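Local structure of uncharacterized protein (Bacteroides eggerthii, 4FTD) at residues I20-A25 with M103-R108; L58-E63 with A68-E73. The protein is of unknown function but joins an immunoglobulin-like domain to a six-bladed beta-propeller and may take part in carbohydrate metabolism. All coordinates share one frame; numbering follows the deposited sequence.

Contact 1 (I20-A25 with M103-R108)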
ATOM      1  N   ILE A  20     -27.217 -26.160 -24.086  1.00 50.01           N
ATOM      2  CA  ILE A  20     -26.579 -25.495 -25.215  1.00 49.13           C
ATOM      3  C   ILE A  20     -25.070 -25.357 -24.933  1.00 53.94           C
ATOM      4  O   ILE A  20     -24.634 -25.188 -23.782  1.00 51.93           O
ATOM      5  CB  ILE A  20     -27.277 -24.127 -25.493  1.00 48.26           C
ATOM      6  CG1 ILE A  20     -26.841 -23.555 -26.867  1.00 43.94           C
ATOM      7  CG2 ILE A  20     -27.113 -23.184 -24.295  1.00 50.72           C
ATOM      8  CD1 ILE A  20     -27.656 -22.391 -27.396  1.00 47.55           C
ATOM      9  N   LYS A  21     -24.289 -25.524 -25.981  1.00 44.52           N
ATOM     10  CA  LYS A  21     -22.854 -25.313 -25.946  1.00 48.55           C
ATOM     11  C   LYS A  21     -22.386 -24.629 -27.198  1.00 45.62           C
ATOM     12  O   LYS A  21     -22.973 -24.825 -28.289  1.00 43.56           O
ATOM     13  CB  LYS A  21     -22.045 -26.593 -25.716  1.00 54.98           C
ATOM     14  CG  LYS A  21     -22.705 -27.920 -25.977  1.00 69.28           C
ATOM     15  CD  LYS A  21     -21.687 -29.054 -25.845  1.00 64.26           C
ATOM     16  CE  LYS A  21     -22.338 -30.413 -25.633  1.00 90.22           C
ATOM     17  NZ  LYS A  21     -21.385 -31.563 -25.775  1.00 87.13           N
ATOM     18  N   ILE A  22     -21.350 -23.816 -27.022  1.00 42.95           N
ATOM     19  CA  ILE A  22     -20.570 -23.253 -28.130  1.00 40.59           C
ATOM     20  C   ILE A  22     -19.431 -24.256 -28.358  1.00 47.47           C
ATOM     21  O   ILE A  22     -18.751 -24.656 -27.423  1.00 45.65           O
ATOM     22  CB  ILE A  22     -20.029 -21.858 -27.800  1.00 43.62           C
ATOM     23  CG1 ILE A  22     -21.164 -20.825 -27.766  1.00 45.03           C
ATOM     24  CG2 ILE A  22     -18.938 -21.416 -28.797  1.00 40.11           C
ATOM     25  CD1 ILE A  22     -20.772 -19.577 -27.013  1.00 43.96           C
ATOM     26  N   LEU A  23     -19.256 -24.708 -29.589  1.00 41.99           N
ATOM     27  CA  LEU A  23     -18.266 -25.754 -29.878  1.00 41.14           C
ATOM     28  C   LEU A  23     -16.896 -25.204 -30.304  1.00 40.62           C
ATOM     29  O   LEU A  23     -15.894 -25.915 -30.248  1.00 46.33           O
ATOM     30  CB  LEU A  23     -18.822 -26.679 -30.965  1.00 40.76           C
ATOM     31  CG  LEU A  23     -20.163 -27.359 -30.726  1.00 43.15           C
ATOM     32  CD1 LEU A  23     -20.565 -28.016 -32.068  1.00 42.59           C
ATOM     33  CD2 LEU A  23     -20.072 -28.401 -29.600  1.00 45.96           C
ATOM     34  N   ASN A  24     -16.822 -23.923 -30.661  1.00 41.86           N
ATOM     35  CA  ASN A  24     -15.598 -23.393 -31.289  1.00 45.89           C
ATOM     36  C   ASN A  24     -15.073 -22.066 -30.710  1.00 43.43           C
ATOM     37  O   ASN A  24     -14.708 -21.163 -31.455  1.00 47.12           O
ATOM     38  CB  ASN A  24     -15.789 -23.335 -32.816  1.00 44.97           C
ATOM     39  CG  ASN A  24     -16.852 -22.341 -33.255  1.00 44.39           C
ATOM     40  OD1 ASN A  24     -17.716 -21.955 -32.473  1.00 43.49           O
ATOM     41  ND2 ASN A  24     -16.828 -21.974 -34.535  1.00 43.21           N
ATOM     42  N   ALA A  25     -14.997 -21.996 -29.381  1.00 44.94           N
ATOM     43  CA  ALA A  25     -14.416 -20.842 -28.665  1.00 45.90           C
ATOM     44  C   ALA A  25     -12.900 -20.984 -28.678  1.00 48.26           C
ATOM     45  O   ALA A  25     -12.371 -22.000 -29.132  1.00 45.87           O
ATOM     46  CB  ALA A  25     -14.949 -20.756 -27.224  1.00 47.35           C
HETATM   47  N   MSE A 103     -29.503 -14.534 -25.924  1.00 50.15           N
HETATM   48  CA  MSE A 103     -28.236 -15.209 -25.708  1.00 49.24           C
HETATM   49  C   MSE A 103     -27.079 -14.226 -25.685  1.00 50.22           C
HETATM   50  O   MSE A 103     -26.803 -13.590 -26.689  1.00 48.54           O
HETATM   51  CB  MSE A 103     -28.020 -16.281 -26.773  1.00 46.32           C
HETATM   52  CG  MSE A 103     -26.722 -17.051 -26.576  1.00 46.45           C
HETATM   53 SE   MSE A 103     -26.600 -18.621 -27.732  0.75 49.73          SE
HETATM   54  CE  MSE A 103     -24.726 -18.371 -28.476  1.00 51.24           C
ATOM     55  N   LYS A 104     -26.399 -14.142 -24.533  1.00 51.28           N
ATOM     56  CA  LYS A 104     -25.310 -13.189 -24.325  1.00 52.67           C
ATOM     57  C   LYS A 104     -23.956 -13.896 -24.364  1.00 47.60           C
ATOM     58  O   LYS A 104     -23.760 -14.910 -23.683  1.00 49.31           O
ATOM     59  CB  LYS A 104     -25.471 -12.463 -22.985  1.00 56.76           C
ATOM     60  CG  LYS A 104     -24.476 -11.317 -22.764  1.00 59.57           C
ATOM     61  CD  LYS A 104     -24.539 -10.790 -21.336  1.00 67.27           C
ATOM     62  CE  LYS A 104     -25.860 -10.084 -21.058  1.00 65.94           C
ATOM     63  NZ  LYS A 104     -25.876  -9.540 -19.677  1.00 70.27           N
ATOM     64  N   VAL A 105     -23.051 -13.369 -25.192  1.00 51.57           N
ATOM     65  CA  VAL A 105     -21.676 -13.847 -25.270  1.00 50.21           C
ATOM     66  C   VAL A 105     -20.769 -12.682 -24.815  1.00 49.55           C
ATOM     67  O   VAL A 105     -20.959 -11.544 -25.254  1.00 58.03           O
ATOM     68  CB  VAL A 105     -21.279 -14.346 -26.672  1.00 52.14           C
ATOM     69  CG1 VAL A 105     -19.795 -14.665 -26.711  1.00 53.56           C
ATOM     70  CG2 VAL A 105     -22.088 -15.591 -27.072  1.00 46.84           C
ATOM     71  N   ARG A 106     -19.797 -13.011 -23.955  1.00 54.05           N
ATOM     72  CA  ARG A 106     -18.911 -12.046 -23.309  1.00 57.76           C
ATOM     73  C   ARG A 106     -17.435 -12.389 -23.479  1.00 54.26           C
ATOM     74  O   ARG A 106     -17.084 -13.571 -23.486  1.00 55.41           O
ATOM     75  CB  ARG A 106     -19.239 -12.029 -21.822  1.00 60.98           C
ATOM     76  CG  ARG A 106     -20.661 -11.588 -21.532  1.00 61.00           C
ATOM     77  CD  ARG A 106     -20.959 -11.646 -20.057  1.00 61.13           C
ATOM     78  NE  ARG A 106     -20.978 -13.025 -19.583  1.00 61.75           N
ATOM     79  CZ  ARG A 106     -20.668 -13.418 -18.350  1.00 61.73           C
ATOM     80  NH1 ARG A 106     -20.281 -12.547 -17.436  1.00 65.47           N
ATOM     81  NH2 ARG A 106     -20.712 -14.708 -18.028  1.00 68.56           N
ATOM     82  N   LYS A 107     -16.598 -11.348 -23.633  1.00 59.57           N
ATOM     83  CA  LYS A 107     -15.141 -11.481 -23.731  1.00 55.81           C
ATOM     84  C   LYS A 107     -14.570 -11.477 -22.329  1.00 61.07           C
ATOM     85  O   LYS A 107     -15.092 -10.796 -21.426  1.00 65.10           O
ATOM     86  CB  LYS A 107     -14.467 -10.300 -24.473  1.00 60.31           C
ATOM     87  CG  LYS A 107     -14.741 -10.155 -25.967  1.00 62.70           C
ATOM     88  CD  LYS A 107     -14.147  -8.865 -26.540  1.00 65.61           C
ATOM     89  CE  LYS A 107     -14.557  -8.670 -27.994  1.00 65.01           C
ATOM     90  NZ  LYS A 107     -14.005  -7.420 -28.590  1.00 71.40           N
ATOM     91  N   ARG A 108     -13.454 -12.172 -22.155  1.00 59.30           N
ATOM     92  CA  ARG A 108     -12.696 -12.065 -20.907  1.00 61.48           C
ATOM     93  C   ARG A 108     -12.133 -10.664 -20.763  1.00 66.12           C
ATOM     94  O   ARG A 108     -11.777 -10.041 -21.758  1.00 66.10           O
ATOM     95  CB  ARG A 108     -11.564 -13.066 -20.876  1.00 57.95           C
ATOM     96  CG  ARG A 108     -12.086 -14.470 -20.695  1.00 60.67           C
ATOM     97  CD  ARG A 108     -10.980 -15.454 -20.882  1.00 61.25           C
ATOM     98  NE  ARG A 108      -9.946 -15.226 -19.891  1.00 69.45           N
ATOM     99  CZ  ARG A 108      -8.687 -15.621 -20.015  1.00 79.83           C
ATOM    100  NH1 ARG A 108      -8.262 -16.268 -21.108  1.00 76.17           N
ATOM    101  NH2 ARG A 108      -7.835 -15.361 -19.032  1.00 87.07           N
TER
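Apolar side chains alone make the contact of Ile20 and Ile22 with Met103 and Val105; no ring, amide or other flat group enters it. The site lies inside the immunoglobulin-like beta-sandwich, where strands 20-22 and 103-106 face each other from its two layers. Their axes approach to 11.1 Å and run in roughly the same direction, at 32°, a spacing that leaves room for interlocked side chains but not for backbone pairing. Ile20 and Ile22 on one strand and Met103 and Val105 on the other point inward. Met103, a selenomethionine, touches both isoleucines: with CG anti to the backbone N (chi1 -178°) its chain runs out across the gap, and the bend at chi3 carries CE past Ile20 toward Ile22. Ile20 meets it obliquely, CD1 lying 3.9 Å from the selenium (SE) of Met103, and CE of Met103 stands 4.4 Å from CG1 of Ile22. Leu90 touches both Ile20 and Met103, and Phe46 adds to the cover over Met103. Farther along, Ile22 and Val105 reach for each other tip to tip, CD1 of Ile22 ending 4.2 Å from the CG2 methyl of Val105.

Contact 2 (L58-E63 with A68-E73); sequences LSIEAE and AALQSE
Glu73 O accepts the backbone N-H of Ile60 at 2.8 Å (N to O), a fairly straight bond with 162° at the hydrogen, the donor tilted 27° from the carbonyl plane. The same oxygen is approached by CA of Ser59 at 3.3 Å in a CA-H...O contact, and by CG1 of Ile60 at 3.5 Å. CG1 comes this close because Ile60 holds it between the backbone N and the carbonyl carbon (chi1 62°); from there CD1 passes on over the turn, 4.0 Å from Ser72 O. Ile60 CD1 also lies 4.0 Å from CD1 of Leu70, the two side chains crossing at a slant. Leu70 presents both its methyls to Ala62, whose CB is 3.8 Å from CD2 and 4.0 Å from CD1 of Leu70. An alanine in place of Ile60 would keep the amide bond but would probably strip Leu70 CD1 of one of its two aliphatic neighbours and Ser72 O of the methyl over it. Ser72 OG hydrogen-bonds to Val74 O, where strand 74-75 begins. Past Glu73 the chain pairs with strand 58-64 through Leu58 and Met75, whereas strand 69-70 pairs with strand 85-93. The chain thus leaves one layer and joins the other, a crossing at the margin of an immunoglobulin-like beta-sandwich.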
ATOM      1  N   LEU A  58     -19.888 -18.451 -34.472  1.00 46.06           N
ATOM      2  CA  LEU A  58     -19.914 -19.406 -33.347  1.00 45.86           C
ATOM      3  C   LEU A  58     -20.842 -20.581 -33.695  1.00 42.83           C
ATOM      4  O   LEU A  58     -22.024 -20.390 -34.006  1.00 44.53           O
ATOM      5  CB  LEU A  58     -20.369 -18.743 -32.052  1.00 46.32           C
ATOM      6  CG  LEU A  58     -19.446 -17.643 -31.523  1.00 52.09           C
ATOM      7  CD1 LEU A  58     -20.018 -17.101 -30.245  1.00 44.13           C
ATOM      8  CD2 LEU A  58     -18.026 -18.143 -31.305  1.00 47.04           C
ATOM      9  N   SER A  59     -20.302 -21.797 -33.667  1.00 41.95           N
ATOM     10  CA  SER A  59     -21.059 -23.022 -33.948  1.00 41.40           C
ATOM     11  C   SER A  59     -21.601 -23.508 -32.588  1.00 40.71           C
ATOM     12  O   SER A  59     -20.857 -23.541 -31.594  1.00 41.29           O
ATOM     13  CB  SER A  59     -20.187 -24.102 -34.620  1.00 43.53           C
ATOM     14  OG  SER A  59     -19.960 -23.791 -36.003  1.00 43.41           O
ATOM     15  N   ILE A  60     -22.880 -23.861 -32.555  1.00 43.30           N
ATOM     16  CA  ILE A  60     -23.554 -24.257 -31.331  1.00 41.71           C
ATOM     17  C   ILE A  60     -24.191 -25.623 -31.499  1.00 47.66           C
ATOM     18  O   ILE A  60     -24.475 -26.052 -32.597  1.00 43.40           O
ATOM     19  CB  ILE A  60     -24.629 -23.219 -30.888  1.00 45.37           C
ATOM     20  CG1 ILE A  60     -25.730 -23.078 -31.939  1.00 52.30           C
ATOM     21  CG2 ILE A  60     -23.987 -21.837 -30.608  1.00 43.37           C
ATOM     22  CD1 ILE A  60     -26.981 -22.400 -31.415  1.00 53.81           C
ATOM     23  N   GLU A  61     -24.415 -26.284 -30.380  1.00 45.92           N
ATOM     24  CA  GLU A  61     -25.104 -27.557 -30.329  1.00 45.77           C
ATOM     25  C   GLU A  61     -26.055 -27.476 -29.170  1.00 50.74           C
ATOM     26  O   GLU A  61     -25.667 -27.021 -28.092  1.00 49.02           O
ATOM     27  CB  GLU A  61     -24.092 -28.675 -30.097  1.00 46.18           C
ATOM     28  CG  GLU A  61     -24.628 -30.076 -30.095  1.00 67.21           C
ATOM     29  CD  GLU A  61     -23.476 -31.062 -29.913  1.00 83.67           C
ATOM     30  OE1 GLU A  61     -22.748 -31.353 -30.901  1.00 78.48           O
ATOM     31  OE2 GLU A  61     -23.283 -31.516 -28.763  1.00 72.52           O
ATOM     32  N   ALA A  62     -27.275 -27.947 -29.379  1.00 50.89           N
ATOM     33  CA  ALA A  62     -28.338 -27.789 -28.388  1.00 56.03           C
ATOM     34  C   ALA A  62     -29.138 -29.045 -28.211  1.00 56.44           C
ATOM     35  O   ALA A  62     -29.242 -29.833 -29.139  1.00 55.67           O
ATOM     36  CB  ALA A  62     -29.259 -26.692 -28.848  1.00 46.58           C
ATOM     37  N   GLU A  63     -29.674 -29.244 -27.015  1.00 62.74           N
ATOM     38  CA  GLU A  63     -30.703 -30.248 -26.786  1.00 62.47           C
ATOM     39  C   GLU A  63     -32.019 -29.465 -26.624  1.00 66.53           C
ATOM     40  O   GLU A  63     -32.073 -28.508 -25.866  1.00 60.43           O
ATOM     41  CB  GLU A  63     -30.459 -31.067 -25.521  1.00 71.72           C
ATOM     42  CG  GLU A  63     -29.251 -31.980 -25.502  1.00 80.27           C
ATOM     43  CD  GLU A  63     -29.106 -32.709 -24.167  1.00105.35           C
ATOM     44  OE1 GLU A  63     -30.039 -32.666 -23.327  1.00113.59           O
ATOM     45  OE2 GLU A  63     -28.050 -33.336 -23.951  1.00126.39           O
ATOM     46  N   ALA A  68     -38.550 -29.786 -31.720  1.00 71.97           N
ATOM     47  CA  ALA A  68     -38.098 -28.384 -31.870  1.00 78.48           C
ATOM     48  C   ALA A  68     -36.777 -28.323 -32.647  1.00 72.99           C
ATOM     49  O   ALA A  68     -35.955 -29.196 -32.493  1.00 73.61           O
ATOM     50  CB  ALA A  68     -37.955 -27.726 -30.510  1.00 72.51           C
ATOM     51  N   ALA A  69     -36.604 -27.299 -33.484  1.00 81.23           N
ATOM     52  CA  ALA A  69     -35.391 -27.070 -34.290  1.00 75.59           C
ATOM     53  C   ALA A  69     -34.787 -25.699 -33.962  1.00 79.17           C
ATOM     54  O   ALA A  69     -35.532 -24.757 -33.712  1.00 60.80           O
ATOM     55  CB  ALA A  69     -35.733 -27.105 -35.782  1.00 67.60           C
ATOM     56  N   LEU A  70     -33.452 -25.595 -33.953  1.00 59.54           N
ATOM     57  CA  LEU A  70     -32.766 -24.306 -33.960  1.00 60.11           C
ATOM     58  C   LEU A  70     -32.982 -23.641 -35.342  1.00 56.71           C
ATOM     59  O   LEU A  70     -33.036 -24.321 -36.386  1.00 58.97           O
ATOM     60  CB  LEU A  70     -31.246 -24.477 -33.744  1.00 60.46           C
ATOM     61  CG  LEU A  70     -30.681 -25.116 -32.468  1.00 62.95           C
ATOM     62  CD1 LEU A  70     -29.212 -25.471 -32.700  1.00 58.37           C
ATOM     63  CD2 LEU A  70     -30.836 -24.212 -31.253  1.00 59.96           C
ATOM     64  N   GLN A  71     -33.142 -22.320 -35.363  1.00 70.98           N
ATOM     65  CA  GLN A  71     -33.106 -21.583 -36.642  1.00 73.95           C
ATOM     66  C   GLN A  71     -31.812 -21.879 -37.391  1.00 69.59           C
ATOM     67  O   GLN A  71     -31.810 -22.045 -38.599  1.00 68.25           O
ATOM     68  CB  GLN A  71     -33.080 -20.069 -36.431  1.00 87.41           C
ATOM     69  CG  GLN A  71     -34.352 -19.419 -35.983  1.00 92.47           C
ATOM     70  CD  GLN A  71     -35.271 -19.108 -37.126  1.00 91.54           C
ATOM     71  OE1 GLN A  71     -35.774 -20.010 -37.796  1.00107.88           O
ATOM     72  NE2 GLN A  71     -35.514 -17.818 -37.352  1.00104.74           N
ATOM     73  N   SER A  72     -30.699 -21.864 -36.658  1.00 57.97           N
ATOM     74  CA  SER A  72     -29.371 -22.017 -37.245  1.00 57.17           C
ATOM     75  C   SER A  72     -28.431 -22.593 -36.180  1.00 57.74           C
ATOM     76  O   SER A  72     -28.679 -22.422 -34.994  1.00 50.71           O
ATOM     77  CB  SER A  72     -28.822 -20.640 -37.668  1.00 59.75           C
ATOM     78  OG  SER A  72     -27.520 -20.770 -38.256  1.00 68.64           O
ATOM     79  N   GLU A  73     -27.371 -23.250 -36.636  1.00 48.66           N
ATOM     80  CA  GLU A  73     -26.328 -23.816 -35.771  1.00 48.25           C
ATOM     81  C   GLU A  73     -25.129 -22.921 -35.689  1.00 46.23           C
ATOM     82  O   GLU A  73     -24.164 -23.303 -35.031  1.00 46.15           O
ATOM     83  CB  GLU A  73     -25.828 -25.182 -36.322  1.00 51.70           C
ATOM     84  CG  GLU A  73     -26.850 -26.288 -36.328  1.00 64.87           C
ATOM     85  CD  GLU A  73     -26.230 -27.674 -36.477  1.00 64.87           C
ATOM     86  OE1 GLU A  73     -25.152 -27.899 -37.108  1.00 60.37           O
ATOM     87  OE2 GLU A  73     -26.843 -28.577 -35.912  1.00 64.94           O
TER

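Overall arrangement
Both contacts belong to the immunoglobulin-like domain, far from the centre of the chain, and contact 2 is nested within the loop that contact 1 closes. Contact 1 is core: all its touching residues are buried, and it joins facing layers through apolar side chains. Contact 2 lies at the margin, partly buried, and mixes a main-chain bond with a small aliphatic patch. They share a layer, since strands 17-22 and 58-64 are antiparallel neighbours. Ser59 ties them together, its O probably bonded to Leu23 N (2.8 Å) and its N to Asn24 OD1 (2.9 Å). Ile60 turns its side chain inward to touch Ile20 and Ile22, so the interior of contact 1 continues into contact 2.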